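Ubiquitin-activating enzyme E1-like (Saccharomyces cerevisiae, PDB 3ONH) forms with AOS1 the heterodimeric E1 that activates the SUMO protein SMT3 using ATP, this chain being the ubiquitin-fold domain of its UBA2 subunit. Local coordinates at residues Lys4-Leu12 and Ser105-Leu113; Tyr35-Ser45 and Gly71-Glu80. All coordinates share one frame; numbering follows the deposited sequence.

Contact 1 of 2, residues Lys4-Leu12 and Ser105-Leu113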
loop_
_atom_site.group_PDB
_atom_site.type_symbol
_atom_site.label_atom_id
_atom_site.label_comp_id
_atom_site.label_asym_id
_atom_site.label_seq_id
_atom_site.Cartn_x
_atom_site.Cartn_y
_atom_site.Cartn_z
ATOM N N LYS A 4 11.210 9.962 9.758
ATOM C CA LYS A 4 10.076 9.185 10.223
ATOM C C LYS A 4 9.131 8.862 9.071
ATOM O O LYS A 4 9.427 9.128 7.907
ATOM C CB LYS A 4 9.324 9.929 11.324
ATOM C CG LYS A 4 8.416 11.033 10.815
ATOM C CD LYS A 4 7.559 11.598 11.929
ATOM C CE LYS A 4 8.372 12.530 12.802
ATOM N NZ LYS A 4 9.044 13.574 11.979
ATOM N N VAL A 5 7.986 8.286 9.409
ATOM C CA VAL A 5 7.061 7.793 8.408
ATOM C C VAL A 5 5.633 7.990 8.904
ATOM O O VAL A 5 5.382 8.005 10.107
ATOM C CB VAL A 5 7.308 6.301 8.150
ATOM C CG1 VAL A 5 6.755 5.469 9.292
ATOM C CG2 VAL A 5 6.712 5.884 6.833
ATOM N N CYS A 6 4.700 8.168 7.979
ATOM C CA CYS A 6 3.298 8.209 8.357
ATOM C C CYS A 6 2.826 6.784 8.615
ATOM O O CYS A 6 3.395 5.826 8.088
ATOM C CB CYS A 6 2.462 8.894 7.281
ATOM S SG CYS A 6 3.016 10.556 6.969
ATOM N N ARG A 7 1.810 6.643 9.453
ATOM C CA ARG A 7 1.322 5.321 9.805
ATOM C C ARG A 7 -0.194 5.280 9.837
ATOM O O ARG A 7 -0.843 6.248 10.225
ATOM C CB ARG A 7 1.897 4.880 11.153
ATOM C CG ARG A 7 3.412 4.755 11.162
ATOM C CD ARG A 7 3.954 4.528 12.565
ATOM N NE ARG A 7 5.414 4.491 12.582
ATOM C CZ ARG A 7 6.130 3.472 12.123
ATOM N NH1 ARG A 7 5.522 2.409 11.614
ATOM N NH2 ARG A 7 7.452 3.514 12.175
ATOM N N GLY A 8 -0.745 4.152 9.421
ATOM C CA GLY A 8 -2.177 3.931 9.486
ATOM C C GLY A 8 -2.523 2.458 9.411
ATOM O O GLY A 8 -1.656 1.631 9.126
ATOM N N VAL A 9 -3.785 2.133 9.675
ATOM C CA VAL A 9 -4.292 0.780 9.531
ATOM C C VAL A 9 -5.267 0.705 8.364
ATOM O O VAL A 9 -6.188 1.513 8.259
ATOM C CB VAL A 9 -5.016 0.305 10.813
ATOM C CG1 VAL A 9 -5.724 -1.025 10.575
ATOM C CG2 VAL A 9 -4.043 0.188 11.964
ATOM N N ILE A 10 -5.049 -0.265 7.483
ATOM C CA ILE A 10 -6.026 -0.597 6.456
ATOM C C ILE A 10 -6.953 -1.677 6.987
ATOM O O ILE A 10 -6.496 -2.736 7.410
ATOM C CB ILE A 10 -5.343 -1.104 5.173
ATOM C CG1 ILE A 10 -4.496 0.001 4.549
ATOM C CG2 ILE A 10 -6.370 -1.583 4.179
ATOM C CD1 ILE A 10 -3.710 -0.445 3.329
ATOM N N LYS A 11 -8.256 -1.405 6.971
ATOM C CA LYS A 11 -9.256 -2.397 7.360
ATOM C C LYS A 11 -9.743 -3.178 6.141
ATOM O O LYS A 11 -10.445 -2.637 5.282
ATOM C CB LYS A 11 -10.441 -1.726 8.060
ATOM C CG LYS A 11 -10.071 -0.941 9.312
ATOM C CD LYS A 11 -11.233 -0.053 9.753
ATOM C CE LYS A 11 -10.870 0.800 10.961
ATOM N NZ LYS A 11 -10.481 -0.044 12.124
ATOM N N LEU A 12 -9.363 -4.451 6.079
ATOM C CA LEU A 12 -9.671 -5.325 4.951
ATOM C C LEU A 12 -10.525 -6.489 5.397
ATOM O O LEU A 12 -10.274 -7.076 6.444
ATOM C CB LEU A 12 -8.379 -5.896 4.358
ATOM C CG LEU A 12 -7.702 -5.170 3.203
ATOM C CD1 LEU A 12 -6.247 -5.575 3.132
ATOM C CD2 LEU A 12 -8.408 -5.486 1.899
ATOM N N SER A 105 -10.915 -0.508 3.592
ATOM C CA SER A 105 -10.985 0.847 4.106
ATOM C C SER A 105 -9.596 1.403 4.405
ATOM O O SER A 105 -8.935 0.943 5.325
ATOM C CB SER A 105 -11.838 0.862 5.372
ATOM O OG SER A 105 -12.230 2.174 5.720
ATOM N N LEU A 106 -9.157 2.391 3.629
ATOM C CA LEU A 106 -7.875 3.032 3.885
ATOM C C LEU A 106 -8.003 4.108 4.956
ATOM O O LEU A 106 -8.974 4.856 4.988
ATOM C CB LEU A 106 -7.288 3.644 2.607
ATOM C CG LEU A 106 -6.836 2.701 1.487
ATOM C CD1 LEU A 106 -5.850 3.394 0.563
ATOM C CD2 LEU A 106 -6.208 1.460 2.051
ATOM N N PRO A 107 -7.004 4.199 5.834
ATOM C CA PRO A 107 -7.041 5.181 6.919
ATOM C C PRO A 107 -6.945 6.625 6.425
ATOM O O PRO A 107 -6.194 6.930 5.491
ATOM C CB PRO A 107 -5.800 4.828 7.740
ATOM C CG PRO A 107 -4.884 4.168 6.765
ATOM C CD PRO A 107 -5.797 3.359 5.890
ATOM N N ASP A 108 -7.698 7.511 7.060
ATOM C CA ASP A 108 -7.543 8.934 6.797
ATOM C C ASP A 108 -6.367 9.480 7.591
ATOM O O ASP A 108 -6.486 9.777 8.778
ATOM C CB ASP A 108 -8.836 9.694 7.075
ATOM C CG ASP A 108 -9.843 9.531 5.949
ATOM O OD1 ASP A 108 -9.853 10.388 5.041
ATOM O OD2 ASP A 108 -10.600 8.537 5.953
ATOM N N VAL A 109 -5.225 9.572 6.912
ATOM C CA VAL A 109 -3.966 10.000 7.511
ATOM C C VAL A 109 -3.449 11.248 6.801
ATOM O O VAL A 109 -3.722 11.460 5.620
ATOM C CB VAL A 109 -2.889 8.903 7.378
ATOM C CG1 VAL A 109 -1.556 9.394 7.920
ATOM C CG2 VAL A 109 -3.324 7.635 8.075
ATOM N N GLU A 110 -2.701 12.071 7.527
ATOM C CA GLU A 110 -2.094 13.264 6.952
ATOM C C GLU A 110 -0.709 12.934 6.422
ATOM O O GLU A 110 0.187 12.598 7.198
ATOM C CB GLU A 110 -1.985 14.362 8.007
ATOM C CG GLU A 110 -1.785 15.751 7.438
ATOM C CD GLU A 110 -2.028 16.835 8.477
ATOM O OE1 GLU A 110 -1.159 17.019 9.360
ATOM O OE2 GLU A 110 -3.092 17.493 8.414
ATOM N N VAL A 111 -0.546 13.019 5.102
ATOM C CA VAL A 111 0.726 12.718 4.457
ATOM C C VAL A 111 1.229 13.947 3.743
ATOM O O VAL A 111 0.776 14.269 2.650
ATOM C CB VAL A 111 0.612 11.574 3.442
ATOM C CG1 VAL A 111 1.970 11.257 2.876
ATOM C CG2 VAL A 111 0.022 10.344 4.099
ATOM N N PRO A 112 2.186 14.641 4.358
ATOM C CA PRO A 112 2.665 15.921 3.847
ATOM C C PRO A 112 3.751 15.743 2.796
ATOM O O PRO A 112 4.330 14.665 2.690
ATOM C CB PRO A 112 3.281 16.581 5.086
ATOM C CG PRO A 112 3.322 15.485 6.179
ATOM C CD PRO A 112 2.952 14.195 5.534
ATOM N N LEU A 113 4.011 16.794 2.030
ATOM C CA LEU A 113 5.230 16.885 1.253
ATOM C C LEU A 113 6.376 17.238 2.198
ATOM O O LEU A 113 6.207 18.043 3.113
ATOM C CB LEU A 113 5.109 17.968 0.184
ATOM C CG LEU A 113 4.190 17.732 -1.009
ATOM C CD1 LEU A 113 4.433 18.831 -2.028
ATOM C CD2 LEU A 113 4.462 16.376 -1.623
HETATM O O HOH W 1 -8.937 2.345 8.250
#

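Contact 2 of 2, residues Tyr35-Ser45 and Gly71-Glu80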
loop_
_atom_site.group_PDB
_atom_site.type_symbol
_atom_site.label_atom_id
_atom_site.label_comp_id
_atom_site.label_asym_id
_atom_site.label_seq_id
_atom_site.Cartn_x
_atom_site.Cartn_y
_atom_site.Cartn_z
ATOM N N TYR A 35 0.376 10.553 -3.841
ATOM C CA TYR A 35 1.716 10.219 -4.290
ATOM C C TYR A 35 1.775 10.470 -5.789
ATOM O O TYR A 35 0.741 10.631 -6.429
ATOM C CB TYR A 35 2.054 8.760 -3.975
ATOM C CG TYR A 35 2.331 8.503 -2.517
ATOM C CD1 TYR A 35 3.601 8.687 -1.987
ATOM C CD2 TYR A 35 1.329 8.054 -1.675
ATOM C CE1 TYR A 35 3.861 8.454 -0.658
ATOM C CE2 TYR A 35 1.580 7.813 -0.341
ATOM C CZ TYR A 35 2.845 8.021 0.160
ATOM O OH TYR A 35 3.093 7.786 1.491
ATOM N N PRO A 36 2.989 10.521 -6.352
ATOM C CA PRO A 36 3.158 10.709 -7.796
ATOM C C PRO A 36 2.989 9.391 -8.543
ATOM O O PRO A 36 2.572 8.402 -7.949
ATOM C CB PRO A 36 4.607 11.176 -7.921
ATOM C CG PRO A 36 5.075 11.450 -6.518
ATOM C CD PRO A 36 4.272 10.572 -5.641
ATOM N N GLN A 37 3.319 9.369 -9.828
ATOM C CA GLN A 37 3.169 8.142 -10.598
ATOM C C GLN A 37 4.217 7.101 -10.237
ATOM O O GLN A 37 3.896 5.939 -10.019
ATOM C CB GLN A 37 3.199 8.443 -12.087
ATOM C CG GLN A 37 2.193 9.492 -12.467
ATOM C CD GLN A 37 0.873 9.326 -11.726
ATOM O OE1 GLN A 37 -0.056 8.685 -12.222
ATOM N NE2 GLN A 37 0.785 9.906 -10.534
ATOM N N ASP A 38 5.471 7.521 -10.176
ATOM C CA ASP A 38 6.551 6.615 -9.824
ATOM C C ASP A 38 6.580 6.379 -8.327
ATOM O O ASP A 38 6.861 7.292 -7.555
ATOM C CB ASP A 38 7.893 7.170 -10.270
ATOM C CG ASP A 38 8.018 7.271 -11.771
ATOM O OD1 ASP A 38 7.208 6.640 -12.476
ATOM O OD2 ASP A 38 8.937 7.981 -12.244
ATOM N N ILE A 39 6.327 5.138 -7.933
ATOM C CA ILE A 39 6.162 4.789 -6.536
ATOM C C ILE A 39 6.901 3.496 -6.198
ATOM O O ILE A 39 7.344 2.766 -7.090
ATOM C CB ILE A 39 4.666 4.631 -6.211
ATOM C CG1 ILE A 39 4.272 5.590 -5.102
ATOM C CG2 ILE A 39 4.294 3.174 -5.921
ATOM C CD1 ILE A 39 4.468 7.022 -5.485
ATOM N N SER A 40 7.041 3.231 -4.903
ATOM C CA SER A 40 7.607 1.974 -4.425
ATOM C C SER A 40 6.687 1.371 -3.376
ATOM O O SER A 40 6.258 2.061 -2.459
ATOM C CB SER A 40 8.988 2.207 -3.807
ATOM O OG SER A 40 9.873 1.157 -4.146
ATOM N N LEU A 41 6.388 0.083 -3.521
ATOM C CA LEU A 41 5.588 -0.653 -2.545
ATOM C C LEU A 41 6.373 -1.859 -2.049
ATOM O O LEU A 41 6.656 -2.789 -2.799
ATOM C CB LEU A 41 4.258 -1.098 -3.150
ATOM C CG LEU A 41 3.169 -1.556 -2.170
ATOM C CD1 LEU A 41 1.809 -1.551 -2.843
ATOM C CD2 LEU A 41 3.465 -2.931 -1.597
ATOM N N LEU A 42 6.715 -1.828 -0.770
ATOM C CA LEU A 42 7.530 -2.859 -0.157
ATOM C C LEU A 42 6.763 -3.535 0.981
ATOM O O LEU A 42 6.015 -2.883 1.704
ATOM C CB LEU A 42 8.806 -2.218 0.384
ATOM C CG LEU A 42 9.778 -3.077 1.185
ATOM C CD1 LEU A 42 10.761 -3.762 0.266
ATOM C CD2 LEU A 42 10.516 -2.208 2.183
ATOM N N ASP A 43 6.929 -4.844 1.129
ATOM C CA ASP A 43 6.515 -5.494 2.364
ATOM C C ASP A 43 7.564 -5.125 3.415
ATOM O O ASP A 43 8.699 -5.591 3.358
ATOM C CB ASP A 43 6.405 -7.018 2.184
ATOM C CG ASP A 43 5.779 -7.715 3.394
ATOM O OD1 ASP A 43 5.785 -7.121 4.487
ATOM O OD2 ASP A 43 5.276 -8.856 3.261
ATOM N N ALA A 44 7.206 -4.254 4.351
ATOM C CA ALA A 44 8.159 -3.847 5.377
ATOM C C ALA A 44 8.378 -4.964 6.405
ATOM O O ALA A 44 9.419 -5.016 7.058
ATOM C CB ALA A 44 7.722 -2.548 6.051
ATOM N N SER A 45 7.400 -5.857 6.542
ATOM C CA SER A 45 7.559 -7.024 7.406
ATOM C C SER A 45 8.850 -7.732 7.037
ATOM O O SER A 45 9.778 -7.800 7.840
ATOM C CB SER A 45 6.387 -7.998 7.248
ATOM O OG SER A 45 5.138 -7.345 7.384
ATOM N N GLY A 71 -1.647 -8.483 9.437
ATOM C CA GLY A 71 -0.469 -8.132 10.202
ATOM C C GLY A 71 0.707 -7.732 9.342
ATOM O O GLY A 71 1.737 -7.296 9.849
ATOM N N SER A 72 0.562 -7.894 8.030
ATOM C CA SER A 72 1.586 -7.432 7.107
ATOM C C SER A 72 1.659 -5.927 7.203
ATOM O O SER A 72 0.652 -5.260 7.414
ATOM C CB SER A 72 1.264 -7.828 5.666
ATOM O OG SER A 72 1.478 -9.205 5.445
ATOM N N ILE A 73 2.863 -5.395 7.057
ATOM C CA ILE A 73 3.061 -3.963 7.023
ATOM C C ILE A 73 3.633 -3.583 5.663
ATOM O O ILE A 73 4.649 -4.127 5.227
ATOM C CB ILE A 73 3.986 -3.513 8.157
ATOM C CG1 ILE A 73 3.246 -3.612 9.490
ATOM C CG2 ILE A 73 4.468 -2.094 7.919
ATOM C CD1 ILE A 73 3.949 -2.939 10.642
ATOM N N ILE A 74 2.958 -2.665 4.983
ATOM C CA ILE A 74 3.395 -2.219 3.670
ATOM C C ILE A 74 3.987 -0.828 3.768
ATOM O O ILE A 74 3.438 0.033 4.445
ATOM C CB ILE A 74 2.222 -2.196 2.677
ATOM C CG1 ILE A 74 1.678 -3.606 2.490
ATOM C CG2 ILE A 74 2.666 -1.633 1.349
ATOM C CD1 ILE A 74 2.751 -4.622 2.275
ATOM N N LEU A 75 5.122 -0.615 3.108
ATOM C CA LEU A 75 5.734 0.704 3.046
ATOM C C LEU A 75 5.592 1.270 1.638
ATOM O O LEU A 75 6.084 0.692 0.676
ATOM C CB LEU A 75 7.209 0.647 3.438
ATOM C CG LEU A 75 7.944 1.979 3.368
ATOM C CD1 LEU A 75 7.508 2.893 4.502
ATOM C CD2 LEU A 75 9.435 1.755 3.416
ATOM N N PHE A 76 4.926 2.410 1.525
ATOM C CA PHE A 76 4.585 2.972 0.231
ATOM C C PHE A 76 5.319 4.290 0.069
ATOM O O PHE A 76 5.064 5.232 0.817
ATOM C CB PHE A 76 3.079 3.203 0.175
ATOM C CG PHE A 76 2.537 3.360 -1.211
ATOM C CD1 PHE A 76 1.985 2.280 -1.878
ATOM C CD2 PHE A 76 2.562 4.589 -1.840
ATOM C CE1 PHE A 76 1.473 2.419 -3.156
ATOM C CE2 PHE A 76 2.054 4.736 -3.115
ATOM C CZ PHE A 76 1.511 3.650 -3.777
ATOM N N SER A 77 6.230 4.349 -0.900
ATOM C CA SER A 77 7.140 5.474 -1.040
ATOM C C SER A 77 7.055 6.220 -2.373
ATOM O O SER A 77 6.633 5.670 -3.390
ATOM C CB SER A 77 8.583 5.007 -0.841
ATOM O OG SER A 77 8.768 4.429 0.433
ATOM N N ASP A 78 7.494 7.476 -2.338
ATOM C CA ASP A 78 7.584 8.356 -3.505
ATOM C C ASP A 78 8.946 8.185 -4.184
ATOM O O ASP A 78 9.990 8.399 -3.567
ATOM C CB ASP A 78 7.364 9.813 -3.046
ATOM C CG ASP A 78 7.755 10.858 -4.096
ATOM O OD1 ASP A 78 8.634 10.595 -4.943
ATOM O OD2 ASP A 78 7.190 11.973 -4.049
ATOM N N GLU A 79 8.941 7.800 -5.454
ATOM C CA GLU A 79 10.199 7.508 -6.140
ATOM C C GLU A 79 10.509 8.471 -7.276
ATOM O O GLU A 79 11.505 8.311 -7.976
ATOM C CB GLU A 79 10.215 6.070 -6.666
ATOM C CG GLU A 79 10.131 5.007 -5.583
ATOM C CD GLU A 79 11.354 4.989 -4.686
ATOM O OE1 GLU A 79 12.414 5.494 -5.108
ATOM O OE2 GLU A 79 11.259 4.464 -3.557
ATOM N N GLU A 80 9.650 9.463 -7.467
ATOM C CA GLU A 80 9.924 10.506 -8.443
ATOM C C GLU A 80 10.858 11.490 -7.751
ATOM O O GLU A 80 11.826 11.971 -8.339
ATOM C CB GLU A 80 8.629 11.185 -8.883
ATOM C CG GLU A 80 8.634 11.656 -10.331
ATOM C CD GLU A 80 7.336 11.337 -11.065
ATOM O OE1 GLU A 80 6.624 10.403 -10.645
ATOM O OE2 GLU A 80 7.032 12.014 -12.073
HETATM O O HOH W 2 11.960 7.753 -10.857
HETATM O O HOH W 3 4.024 -10.143 5.156
#

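Contact 1 of 2, residues Lys4-Leu12 and Ser105-Leu113
Cys6, at the start of strand 6-12, turns its thiol onto the backbone of the chain that returns after residue 105. With SG beside the backbone N (chi1 -58°), the sulfur lies 3.9 Å from Pro112 CD and also meets CG2 of Val111, while Cys6 CB touches CG1 of Val109. Arg7 points the other way, toward a salt bridge with Glu90 on strand 84-95, and only its carbonyl takes part, with Val109 CG2 3.6 Å from Arg7 O. Gly8 follows with CA 3.8 Å from Pro107 CG; a side chain on this carbon would run into that ring and into Val109. Strand 6-12 is the first strand of this ubiquitin-like domain and pairs in parallel with strand 84-95 on one side; along its other side runs segment 105-113 in the reverse direction, mostly as an irregular chain. The carbonyl of Val9 abuts the proline, its O 3.0 Å from Pro107 CD, and a bridging water donates to both Val9 O and Ser105 O. Ile10 lies side by side with Leu106, and the fit is tight: Leu106 CD2 is 3.4 Å from Ile10 CG1 and equally near Ile10 CD1. Both side chains continue inward to helix 22-33, Ile10 onto Phe25 and Leu106 onto Leu28 and Ile29. At Lys11 the segments make their one antiparallel hydrogen-bonded pair: Lys11 N donates to Ser105 O at 2.9 Å, and Ser105 N returns a nearly straight bond (173°) to Lys11 O at 2.8 Å. The CB atoms of this pair meet on the same face of the sheet.

Contact 2 of 2, residues Tyr35-Ser45 and Gly71-Glu80
Tyr35 and Phe76 are brought together by different first torsions: the tyrosine CG sits beside its backbone N (chi1 -74°), the phenylalanine CG is anti to its own (chi1 -162°). The Phe76 edge then points at the Tyr35 face in an edge-to-face pair, centroids 5.0 Å apart and planes at 60°, with Phe76 CD2 over the tyrosine ring toward its rim. A glycine in place of Tyr35 would probably leave that edge of Phe76 without its aromatic cover and open a gap beside the CB of Asp78. Leu41 meets another part of the Phe76 rim through CD1, at 4.0 Å from Phe76 CD1, and presses CD2 onto Ile74 CG2 at a tight 3.3 Å. Leu41, Ile74 and Phe76 share the face of the antiparallel ladder between strands 39-43 and 73-78 that packs on helix 22-33, Leu41 reaching Val26 and Phe76 reaching Ile29, as in the beta-grasp core of ubiquitin-like folds. Reciprocal backbone bonds join Ser40 with Ser77 and Leu42 with Leu75. On the other face, Leu42 and Leu75 approach through their CD2 atoms. Past the ladder, Ala44 N donates to Ile73 O at 2.7 Å, and Ser45 OG accepts from Ile73 N at 3.0 Å while giving a weak bond to Asp43 OD1. The Asp43 carboxylate also pairs with Arg48. At the opposite end, Asp38 N donates a hydrogen bond to Glu80 OE1 at 3.1 Å, arriving nearly in line with its C-O bond; Asp38 OD2 lies 3.7 Å from Glu80 OE1, and this closeness of two carboxylates may raise the proton affinity of one of them.

In the fold
Both contacts reach the same curled sheet of the ubiquitin-fold domain, with centres about 12 Å apart. Strand 84-95 lies between them, pairing in parallel with strand 6-12 and antiparallel with strand 73-78. Along the chain, contact 2 is nested within the long loop that contact 1 closes, so residues 105-113 come back to strand 6-12 after both ladder strands in sequence. The two meet directly at Val5 CG2 and Leu75 CD1, 3.9 Å apart, and at Val111 CG1 and Tyr35 OH, also 3.9 Å apart. Helix 22-33 packs against both contacts.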